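Long-range contacts in beta-galactosidase (Bacteroides thetaiotaomicron, PDB 5MUJ), which probably acts as an arabinofuranosidase-type glycoside hydrolase in the breakdown of the plant pectin rhamnogalacturonan II, whose chain B glycan it binds: residues N56-D61 with Y76-G81; R88-W93 with C119-G124; D328-H333 with N353-G358. All blocks are in the same frame, centred on the assembly; numbering follows the deposited sequence.

Interaction 1 of 3, residues N56-D61 with Y76-G81; sequences NYHKID and YVVYNG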
loop_
_atom_site.group_PDB
_atom_site.type_symbol
_atom_site.label_atom_id
_atom_site.label_comp_id
_atom_site.label_asym_id
_atom_site.label_seq_id
_atom_site.Cartn_x
_atom_site.Cartn_y
_atom_site.Cartn_z
ATOM N N ASN A 56 -9.404 21.112 -2.269
ATOM C CA ASN A 56 -9.027 20.720 -0.901
ATOM C C ASN A 56 -9.963 19.746 -0.197
ATOM O O ASN A 56 -9.679 19.380 0.926
ATOM C CB ASN A 56 -8.856 21.972 -0.022
ATOM C CG ASN A 56 -7.660 22.788 -0.444
ATOM O OD1 ASN A 56 -7.693 24.025 -0.493
ATOM N ND2 ASN A 56 -6.603 22.086 -0.813
ATOM N N TYR A 57 -10.997 19.282 -0.885
ATOM C CA TYR A 57 -11.979 18.340 -0.334
ATOM C C TYR A 57 -11.865 16.952 -0.993
ATOM O O TYR A 57 -12.831 16.158 -1.036
ATOM C CB TYR A 57 -13.375 18.963 -0.445
ATOM C CG TYR A 57 -13.440 20.233 0.344
ATOM C CD1 TYR A 57 -12.909 21.427 -0.159
ATOM C CD2 TYR A 57 -13.940 20.227 1.644
ATOM C CE1 TYR A 57 -12.903 22.574 0.611
ATOM C CE2 TYR A 57 -13.942 21.369 2.420
ATOM C CZ TYR A 57 -13.437 22.544 1.896
ATOM O OH TYR A 57 -13.436 23.671 2.681
ATOM N N HIS A 58 -10.666 16.626 -1.454
ATOM C CA HIS A 58 -10.311 15.295 -1.902
ATOM C C HIS A 58 -8.878 15.060 -1.494
ATOM O O HIS A 58 -8.037 15.995 -1.502
ATOM C CB HIS A 58 -10.495 15.085 -3.426
ATOM C CG HIS A 58 -11.905 15.264 -3.899
ATOM N ND1 HIS A 58 -12.811 14.225 -3.996
ATOM C CD2 HIS A 58 -12.566 16.369 -4.310
ATOM C CE1 HIS A 58 -13.967 14.692 -4.434
ATOM N NE2 HIS A 58 -13.846 15.988 -4.631
ATOM N N LYS A 59 -8.587 13.811 -1.140
ATOM C CA LYS A 59 -7.254 13.368 -0.818
ATOM C C LYS A 59 -6.988 12.087 -1.584
ATOM O O LYS A 59 -7.849 11.223 -1.653
ATOM C CB LYS A 59 -7.135 13.116 0.696
ATOM C CG LYS A 59 -7.445 14.332 1.544
ATOM C CD LYS A 59 -7.439 13.999 3.046
ATOM C CE LYS A 59 -8.011 15.082 3.960
ATOM N NZ LYS A 59 -7.194 16.331 4.011
ATOM N N ILE A 60 -5.775 11.948 -2.100
ATOM C CA ILE A 60 -5.384 10.859 -2.996
ATOM C C ILE A 60 -4.185 10.087 -2.398
ATOM O O ILE A 60 -3.177 10.701 -2.032
ATOM C CB ILE A 60 -5.049 11.425 -4.402
ATOM C CG1 ILE A 60 -6.357 11.864 -5.086
ATOM C CG2 ILE A 60 -4.302 10.387 -5.232
ATOM C CD1 ILE A 60 -6.169 12.552 -6.425
ATOM N N ASP A 61 -4.261 8.755 -2.401
ATOM C CA ASP A 61 -3.264 7.919 -1.716
ATOM C C ASP A 61 -3.187 6.519 -2.329
ATOM O O ASP A 61 -3.969 6.167 -3.256
ATOM C CB ASP A 61 -3.693 7.865 -0.216
ATOM C CG ASP A 61 -2.609 7.474 0.766
ATOM O OD1 ASP A 61 -1.561 6.908 0.429
ATOM O OD2 ASP A 61 -2.850 7.738 1.960
ATOM N N TYR A 76 -5.467 3.912 -7.308
ATOM C CA TYR A 76 -5.307 4.762 -6.122
ATOM C C TYR A 76 -6.652 4.996 -5.413
ATOM O O TYR A 76 -7.710 4.751 -5.973
ATOM C CB TYR A 76 -4.595 6.068 -6.456
ATOM C CG TYR A 76 -5.348 6.980 -7.416
ATOM C CD1 TYR A 76 -6.243 7.935 -6.939
ATOM C CD2 TYR A 76 -5.117 6.921 -8.810
ATOM C CE1 TYR A 76 -6.956 8.764 -7.789
ATOM C CE2 TYR A 76 -5.819 7.769 -9.682
ATOM C CZ TYR A 76 -6.681 8.713 -9.175
ATOM O OH TYR A 76 -7.377 9.556 -10.007
ATOM N N VAL A 77 -6.582 5.407 -4.148
ATOM C CA VAL A 77 -7.793 5.668 -3.412
ATOM C C VAL A 77 -8.002 7.184 -3.296
ATOM O O VAL A 77 -7.044 7.975 -3.260
ATOM C CB VAL A 77 -7.802 4.976 -2.017
ATOM C CG1 VAL A 77 -7.551 3.480 -2.223
ATOM C CG2 VAL A 77 -6.805 5.623 -1.043
ATOM N N VAL A 78 -9.258 7.567 -3.284
ATOM C CA VAL A 78 -9.683 8.915 -3.080
ATOM C C VAL A 78 -10.595 8.943 -1.815
ATOM O O VAL A 78 -11.552 8.156 -1.673
ATOM C CB VAL A 78 -10.489 9.435 -4.282
ATOM C CG1 VAL A 78 -11.133 10.772 -3.974
ATOM C CG2 VAL A 78 -9.601 9.549 -5.539
ATOM N N TYR A 79 -10.310 9.871 -0.933
ATOM C CA TYR A 79 -11.198 10.217 0.202
ATOM C C TYR A 79 -11.778 11.582 -0.120
ATOM O O TYR A 79 -11.010 12.494 -0.482
ATOM C CB TYR A 79 -10.407 10.262 1.513
ATOM C CG TYR A 79 -11.190 10.882 2.643
ATOM C CD1 TYR A 79 -12.249 10.191 3.239
ATOM C CD2 TYR A 79 -10.901 12.146 3.103
ATOM C CE1 TYR A 79 -12.996 10.769 4.237
ATOM C CE2 TYR A 79 -11.633 12.725 4.130
ATOM C CZ TYR A 79 -12.687 12.023 4.692
ATOM O OH TYR A 79 -13.434 12.536 5.727
ATOM N N ASN A 80 -13.099 11.716 -0.070
ATOM C CA ASN A 80 -13.777 12.914 -0.601
ATOM C C ASN A 80 -14.186 13.890 0.483
ATOM O O ASN A 80 -15.330 14.364 0.533
ATOM C CB ASN A 80 -14.964 12.546 -1.489
ATOM C CG ASN A 80 -16.045 11.789 -0.739
ATOM O OD1 ASN A 80 -15.802 11.217 0.328
ATOM N ND2 ASN A 80 -17.227 11.745 -1.309
ATOM N N GLY A 81 -13.215 14.206 1.329
ATOM C CA GLY A 81 -13.390 15.167 2.408
ATOM C C GLY A 81 -12.088 15.913 2.650
ATOM O O GLY A 81 -11.029 15.443 2.253
#

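Interaction 2 of 3, residues R88-W93 with C119-G124; sequences RGYETW and CNQRGG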
loop_
_atom_site.group_PDB
_atom_site.type_symbol
_atom_site.label_atom_id
_atom_site.label_comp_id
_atom_site.label_asym_id
_atom_site.label_seq_id
_atom_site.Cartn_x
_atom_site.Cartn_y
_atom_site.Cartn_z
ATOM N N ARG A 88 -17.318 10.841 2.798
ATOM C CA ARG A 88 -18.038 9.589 2.907
ATOM C C ARG A 88 -17.084 8.415 3.183
ATOM O O ARG A 88 -17.422 7.504 3.959
ATOM C CB ARG A 88 -18.825 9.316 1.634
ATOM C CG ARG A 88 -19.584 8.003 1.652
ATOM C CD ARG A 88 -20.526 7.850 0.480
ATOM N NE ARG A 88 -21.237 6.571 0.538
ATOM C CZ ARG A 88 -22.157 6.150 -0.331
ATOM N NH1 ARG A 88 -22.484 6.903 -1.387
ATOM N NH2 ARG A 88 -22.739 4.956 -0.162
ATOM N N GLY A 89 -15.919 8.435 2.535
ATOM C CA GLY A 89 -14.954 7.359 2.617
ATOM C C GLY A 89 -14.179 7.145 1.324
ATOM O O GLY A 89 -14.228 7.968 0.435
ATOM N N TYR A 90 -13.452 6.049 1.254
ATOM C CA TYR A 90 -12.687 5.649 0.099
ATOM C C TYR A 90 -13.482 5.137 -1.096
ATOM O O TYR A 90 -14.411 4.329 -0.936
ATOM C CB TYR A 90 -11.681 4.582 0.494
ATOM C CG TYR A 90 -10.451 5.022 1.269
ATOM C CD1 TYR A 90 -9.852 6.265 1.054
ATOM C CD2 TYR A 90 -9.842 4.153 2.165
ATOM C CE1 TYR A 90 -8.699 6.646 1.721
ATOM C CE2 TYR A 90 -8.712 4.528 2.872
ATOM C CZ TYR A 90 -8.135 5.774 2.647
ATOM O OH TYR A 90 -7.002 6.140 3.311
ATOM N N GLU A 91 -13.097 5.626 -2.301
ATOM C CA GLU A 91 -13.285 4.906 -3.576
ATOM C C GLU A 91 -11.937 4.657 -4.248
ATOM O O GLU A 91 -10.950 5.284 -3.898
ATOM C CB GLU A 91 -14.240 5.650 -4.545
ATOM C CG GLU A 91 -15.653 5.821 -4.016
ATOM C CD GLU A 91 -16.588 6.467 -4.987
ATOM O OE1 GLU A 91 -16.312 7.631 -5.420
ATOM O OE2 GLU A 91 -17.558 5.790 -5.353
ATOM N N THR A 92 -11.917 3.704 -5.170
ATOM C CA THR A 92 -10.709 3.356 -5.858
ATOM C C THR A 92 -10.904 3.770 -7.320
ATOM O O THR A 92 -11.916 3.480 -7.974
ATOM C CB THR A 92 -10.399 1.887 -5.754
ATOM O OG1 THR A 92 -10.414 1.499 -4.372
ATOM C CG2 THR A 92 -9.030 1.536 -6.349
ATOM N N TRP A 93 -9.860 4.445 -7.794
ATOM C CA TRP A 93 -9.772 4.969 -9.166
ATOM C C TRP A 93 -8.557 4.321 -9.854
ATOM O O TRP A 93 -7.650 3.744 -9.247
ATOM C CB TRP A 93 -9.625 6.502 -9.135
ATOM C CG TRP A 93 -10.776 7.250 -8.593
ATOM C CD1 TRP A 93 -11.238 7.222 -7.292
ATOM C CD2 TRP A 93 -11.631 8.149 -9.280
ATOM N NE1 TRP A 93 -12.333 8.039 -7.136
ATOM C CE2 TRP A 93 -12.603 8.628 -8.348
ATOM C CE3 TRP A 93 -11.685 8.596 -10.604
ATOM C CZ2 TRP A 93 -13.599 9.526 -8.706
ATOM C CZ3 TRP A 93 -12.679 9.461 -10.961
ATOM C CH2 TRP A 93 -13.599 9.958 -10.036
ATOM N N CYS A 119 -20.302 -0.300 2.142
ATOM C CA CYS A 119 -20.980 0.764 1.395
ATOM C C CYS A 119 -20.236 2.097 1.361
ATOM O O CYS A 119 -20.315 2.804 0.363
ATOM C CB CYS A 119 -22.391 0.966 1.910
ATOM S SG CYS A 119 -22.430 1.414 3.648
ATOM N N ASN A 120 -19.463 2.407 2.401
ATOM C CA ASN A 120 -18.807 3.726 2.560
ATOM C C ASN A 120 -17.275 3.749 2.391
ATOM O O ASN A 120 -16.706 4.821 2.175
ATOM C CB ASN A 120 -19.199 4.332 3.928
ATOM C CG ASN A 120 -20.662 4.705 3.997
ATOM O OD1 ASN A 120 -21.256 5.092 2.986
ATOM N ND2 ASN A 120 -21.255 4.629 5.189
ATOM N N GLN A 121 -16.615 2.583 2.445
ATOM C CA GLN A 121 -15.155 2.478 2.310
ATOM C C GLN A 121 -14.796 1.377 1.341
ATOM O O GLN A 121 -15.157 0.223 1.560
ATOM C CB GLN A 121 -14.474 2.182 3.648
ATOM C CG GLN A 121 -14.888 3.120 4.794
ATOM C CD GLN A 121 -14.218 4.492 4.701
ATOM O OE1 GLN A 121 -13.261 4.663 3.972
ATOM N NE2 GLN A 121 -14.711 5.448 5.439
ATOM N N ARG A 122 -14.163 1.762 0.223
ATOM C CA ARG A 122 -13.827 0.850 -0.874
ATOM C C ARG A 122 -12.433 1.211 -1.377
ATOM O O ARG A 122 -12.297 1.870 -2.430
ATOM C CB ARG A 122 -14.851 0.990 -2.026
ATOM C CG ARG A 122 -16.303 0.674 -1.615
ATOM C CD ARG A 122 -16.723 -0.765 -1.831
ATOM N NE ARG A 122 -17.071 -0.986 -3.221
ATOM C CZ ARG A 122 -17.022 -2.137 -3.882
ATOM N NH1 ARG A 122 -16.712 -3.281 -3.273
ATOM N NH2 ARG A 122 -17.339 -2.152 -5.176
ATOM N N GLY A 123 -11.378 0.821 -0.659
ATOM C CA GLY A 123 -10.004 1.236 -1.022
ATOM C C GLY A 123 -9.166 0.050 -1.438
ATOM O O GLY A 123 -8.652 -0.689 -0.609
ATOM N N GLY A 124 -8.857 -0.065 -2.732
ATOM C CA GLY A 124 -8.338 -1.295 -3.303
ATOM C C GLY A 124 -6.886 -1.381 -3.708
ATOM O O GLY A 124 -6.237 -0.355 -4.039
#

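Interaction 3 of 3, residues D328-H333 with N353-G358; sequences DELFAH and NAEQRG. With RAM (alpha-L-rhamnopyranose), chain B.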
loop_
_atom_site.group_PDB
_atom_site.type_symbol
_atom_site.label_atom_id
_atom_site.label_comp_id
_atom_site.label_asym_id
_atom_site.label_seq_id
_atom_site.Cartn_x
_atom_site.Cartn_y
_atom_site.Cartn_z
ATOM N N ASP A 328 5.678 17.543 0.367
ATOM C CA ASP A 328 5.689 16.352 1.310
ATOM C C ASP A 328 6.222 16.629 2.715
ATOM O O ASP A 328 6.659 15.700 3.441
ATOM C CB ASP A 328 6.416 15.146 0.683
ATOM C CG ASP A 328 7.921 15.368 0.462
ATOM O OD1 ASP A 328 8.507 16.297 1.047
ATOM O OD2 ASP A 328 8.539 14.589 -0.326
ATOM N N GLU A 329 6.064 17.876 3.133
ATOM C CA GLU A 329 6.747 18.365 4.311
ATOM C C GLU A 329 6.272 17.745 5.647
ATOM O O GLU A 329 6.986 17.849 6.628
ATOM C CB GLU A 329 6.642 19.877 4.398
ATOM C CG GLU A 329 5.262 20.395 4.760
ATOM C CD GLU A 329 5.021 21.873 4.468
ATOM O OE1 GLU A 329 5.987 22.668 4.371
ATOM O OE2 GLU A 329 3.835 22.240 4.350
ATOM N N LEU A 330 5.088 17.134 5.670
ATOM C CA LEU A 330 4.563 16.490 6.879
ATOM C C LEU A 330 4.799 14.981 6.842
ATOM O O LEU A 330 5.447 14.439 7.746
ATOM C CB LEU A 330 3.082 16.822 7.045
ATOM C CG LEU A 330 2.421 16.224 8.306
ATOM C CD1 LEU A 330 3.099 16.713 9.576
ATOM C CD2 LEU A 330 0.933 16.534 8.334
ATOM N N PHE A 331 4.254 14.312 5.817
ATOM C CA PHE A 331 4.416 12.890 5.632
ATOM C C PHE A 331 4.956 12.623 4.225
ATOM O O PHE A 331 4.473 13.230 3.250
ATOM C CB PHE A 331 3.093 12.097 5.762
ATOM C CG PHE A 331 2.313 12.309 7.043
ATOM C CD1 PHE A 331 2.954 12.355 8.266
ATOM C CD2 PHE A 331 0.912 12.365 7.023
ATOM C CE1 PHE A 331 2.218 12.505 9.436
ATOM C CE2 PHE A 331 0.182 12.543 8.190
ATOM C CZ PHE A 331 0.846 12.601 9.387
ATOM N N ALA A 332 5.943 11.740 4.090
ATOM C CA ALA A 332 6.392 11.273 2.750
ATOM C C ALA A 332 6.514 9.769 2.868
ATOM O O ALA A 332 7.481 9.265 3.416
ATOM C CB ALA A 332 7.718 11.905 2.313
ATOM N N HIS A 333 5.483 9.061 2.430
ATOM C CA HIS A 333 5.215 7.744 2.976
ATOM C C HIS A 333 4.251 6.901 2.144
ATOM O O HIS A 333 3.354 7.413 1.477
ATOM C CB HIS A 333 4.707 7.874 4.439
ATOM C CG HIS A 333 3.307 8.376 4.582
ATOM N ND1 HIS A 333 2.655 9.148 3.657
ATOM C CD2 HIS A 333 2.395 8.158 5.566
ATOM C CE1 HIS A 333 1.432 9.423 4.069
ATOM N NE2 HIS A 333 1.249 8.830 5.233
ATOM N N ASN A 353 1.815 20.388 5.429
ATOM C CA ASN A 353 1.314 20.895 6.715
ATOM C C ASN A 353 -0.127 21.364 6.624
ATOM O O ASN A 353 -0.820 21.355 7.651
ATOM C CB ASN A 353 2.182 22.029 7.284
ATOM C CG ASN A 353 3.549 21.557 7.748
ATOM O OD1 ASN A 353 3.733 20.406 8.132
ATOM N ND2 ASN A 353 4.525 22.457 7.703
ATOM N N ALA A 354 -0.582 21.762 5.424
ATOM C CA ALA A 354 -2.034 21.984 5.197
ATOM C C ALA A 354 -2.858 20.683 5.105
ATOM O O ALA A 354 -4.088 20.731 4.988
ATOM C CB ALA A 354 -2.253 22.814 3.954
ATOM N N GLU A 355 -2.169 19.544 5.119
ATOM C CA GLU A 355 -2.760 18.220 5.039
ATOM C C GLU A 355 -3.397 17.921 3.693
ATOM O O GLU A 355 -4.240 17.036 3.583
ATOM C CB GLU A 355 -3.704 17.946 6.210
ATOM C CG GLU A 355 -2.980 17.911 7.549
ATOM C CD GLU A 355 -3.935 17.848 8.717
ATOM O OE1 GLU A 355 -4.093 16.764 9.325
ATOM O OE2 GLU A 355 -4.551 18.890 9.018
ATOM N N GLN A 356 -2.916 18.608 2.660
ATOM C CA GLN A 356 -3.215 18.220 1.300
ATOM C C GLN A 356 -2.494 16.905 1.036
ATOM O O GLN A 356 -1.380 16.692 1.528
ATOM C CB GLN A 356 -2.780 19.312 0.317
ATOM C CG GLN A 356 -3.398 20.664 0.587
ATOM C CD GLN A 356 -2.851 21.749 -0.344
ATOM O OE1 GLN A 356 -1.653 21.904 -0.518
ATOM N NE2 GLN A 356 -3.744 22.511 -0.908
ATOM N N ARG A 357 -3.134 16.020 0.286
ATOM C CA ARG A 357 -2.661 14.659 0.134
ATOM C C ARG A 357 -2.745 14.198 -1.317
ATOM O O ARG A 357 -3.814 14.164 -1.912
ATOM C CB ARG A 357 -3.488 13.742 1.038
ATOM C CG ARG A 357 -3.070 12.284 0.976
ATOM C CD ARG A 357 -3.755 11.423 2.057
ATOM N NE ARG A 357 -3.437 11.797 3.443
ATOM C CZ ARG A 357 -2.803 11.021 4.344
ATOM N NH1 ARG A 357 -2.383 9.807 4.037
ATOM N NH2 ARG A 357 -2.529 11.511 5.545
ATOM N N GLY A 358 -1.619 13.734 -1.828
ATOM C CA GLY A 358 -1.526 13.197 -3.184
ATOM C C GLY A 358 -0.412 12.201 -3.307
ATOM O O GLY A 358 0.237 11.852 -2.301
HETATM C C1 RAM B . -2.971 7.037 9.486
HETATM C C2 RAM B . -3.235 6.572 8.077
HETATM C C3 RAM B . -2.877 7.712 7.125
HETATM C C4 RAM B . -1.409 8.075 7.360
HETATM C C5 RAM B . -1.030 8.412 8.809
HETATM C C6 RAM B . 0.470 8.348 9.041
HETATM O O2 RAM B . -2.429 5.389 7.829
HETATM O O3 RAM B . -3.107 7.361 5.757
HETATM O O4 RAM B . -1.116 9.243 6.612
HETATM O O5 RAM B . -1.702 7.629 9.828
HETATM O O HOH W 1 1.485 23.195 3.564
HETATM O O HOH W 2 5.924 19.197 9.063
#

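Interaction 1 of 3, residues N56-D61 with Y76-G81
Ile60 lays its CG2 methyl obliquely against the ring of Tyr76, 3.6 Å from CD1. The two sit in an antiparallel beta hairpin, strands 59-68 and 71-79, the first two strands of one blade of a five-bladed beta-propeller. Ile60 CG1 stands beside the backbone N, anti to the carbonyl carbon (chi1 -72°), and lies alongside Val78 CG2 at 4.0 Å; CG2, anti to the backbone N, meets the ring. On the other face of the sheet Lys59 and Tyr79 run side by side. Lys59 CD meets the edge of the tyrosine ring, 3.9 Å from CD2. Beyond it, Lys59 NZ is hydrogen-bonded to Lys82 O and Glu355 O, and Tyr79 OH to Thr83 O. Asp61 packs its CB on Val77 CG2 of the same face. Its carboxylate leaves the hairpin for the glycan pocket, where OD2 forms a salt bridge with Lys334. Two backbone bonds link each hydrogen-bonded pair, Lys59 with Tyr79 and Asp61 with Val77. In the first, Lys59 N reaches Tyr79 O at 2.8 Å. That same carbonyl oxygen also receives a CA-H contact from the residue before Lys59, with His58 CA 3.2 Å from Tyr79 O.

Interaction 2 of 3, residues R88-W93 with C119-G124
Arg88 to Thr92 and Cys119 to Gly124 meet in a buried, mainly polar seam between two propeller blades. Strand 90-97 belongs to one blade and strand 121-126 is an outermost strand of the next. The short strand segments run in roughly the same direction, 36° apart, and no regular ladder joins them. Side chains do much of the bonding instead. The extended chain of Arg88 brings NE to Asn120 OD1 at 2.9 Å, with an N-H...O angle of 157°. The oxygen lies at the guanidinium edge, and the amide plane is turned well away from the guanidinium plane. Arg88 NH2 also forms a salt bridge with Asp114, and Asn120 ND2 bonds to Glu154 O. An alanine in place of Arg88 would probably leave Asn120 OD1 without this donor and the charge of Asp114 without its mate. Next along, Gly89 CA lies 3.1 Å from Asn120 O in a CA-H...O contact, and a CB here would clash with that oxygen. Asn120 and Gln121 together face Gly153, forming a classic beta bulge at the start of their blade. The Gln121 chain is bent about CB-CG (chi2 -77°), which brings CD back toward Gly89. OE1 accepts Tyr90 N at 3.1 Å, the donor lying above the carbonyl plane. NE2 of the same amide is hydrogen-bonded to Gly155 O. Tyr90 O in turn accepts Arg122 N. The Tyr90 hydroxyl continues to Glu159. Further on, one hydroxyl makes two bonds: Thr92 OG1 donates to Arg122 O and accepts from Gly124 N, both at 2.7 Å. Arg122 sends its guanidinium elsewhere, to Ser111 O, Asp118 and Glu181. At Gly123 a CB would be tight against Tyr90 CD2.

Interaction 3 of 3, residues D328-H333 with N353-G358
Glu329 and Asn353 carry the polar part of this contact. Asn353 N donates to Glu329 OE2 at 2.9 Å, and the oxygen is met on its anti side. The bond is nearly straight, with an N-H...O angle of 166°. Water 1 donates to the same OE2 and accepts from Ala354 N. Water 2 donates to both Glu329 O and Asn353 OD1. The carboxylate of Glu329 and the amide of Asn353 are also stacked, with planes 12° apart and Glu329 CD 3.3 Å from Asn353 ND2. The contacts of Leu330 are looser: CB lies by the Asn353 amide oxygen, OD1, and CD2 approaches Glu355 CG. Leu330 CG also lies over the centre of one face of the Phe331 ring. These two residues face Val351 as a classic beta bulge at the start of strand 331-340, an outermost strand of its propeller blade. The ring edge of Phe331 meets Arg357 across the contact, with CD2 3.8 Å from NH2. Around the bound rhamnose, the opposite face of Phe331 carries the methyl C6, offset toward the rim. With CG between the backbone N and the carbonyl carbon (chi1 74°), the His333 ring is set with one face against Phe331 CB. His333 NE2 is hydrogen-bonded to rhamnose O4 at 2.8 Å. Arg357 NH1 and NH2 both donate to that O4, at 2.9 Å each, and O4 lies in the guanidinium plane. His333 ND1 is bonded to Cys349 O, which probably fixes the ring's rotation. Two N-H groups of one guanidinium and one imidazole nitrogen converge on O4, while the Phe331 face takes the C6 methyl, which is consistent with a subsite that reads the O4 hydroxyl and the methyl of rhamnose together.

Interactions 1 and 2, centres about 10 Å apart, share the blade of strands 59-68 to 104-110; interaction 2 carries on from it to the next blade. A probable hydrogen bond from Val78 N to Glu91 O, 2.9 Å, joins them. Interaction 3 lies on the other side of interaction 1, about 13 Å between centres. There the blade of strand 357-363 meets strand 59-68: Ile60 N is 3.0 Å from Arg357 O, and Asp61 OD2 forms a salt bridge with Arg357 NH1 at 3.0 Å. Interactions 2 and 3 do not touch, their nearest atoms being about 6 Å apart. The glycan pocket draws on interactions 1 and 3; Tyr90 of interaction 2 comes within about 5 Å of a bound rhamnose.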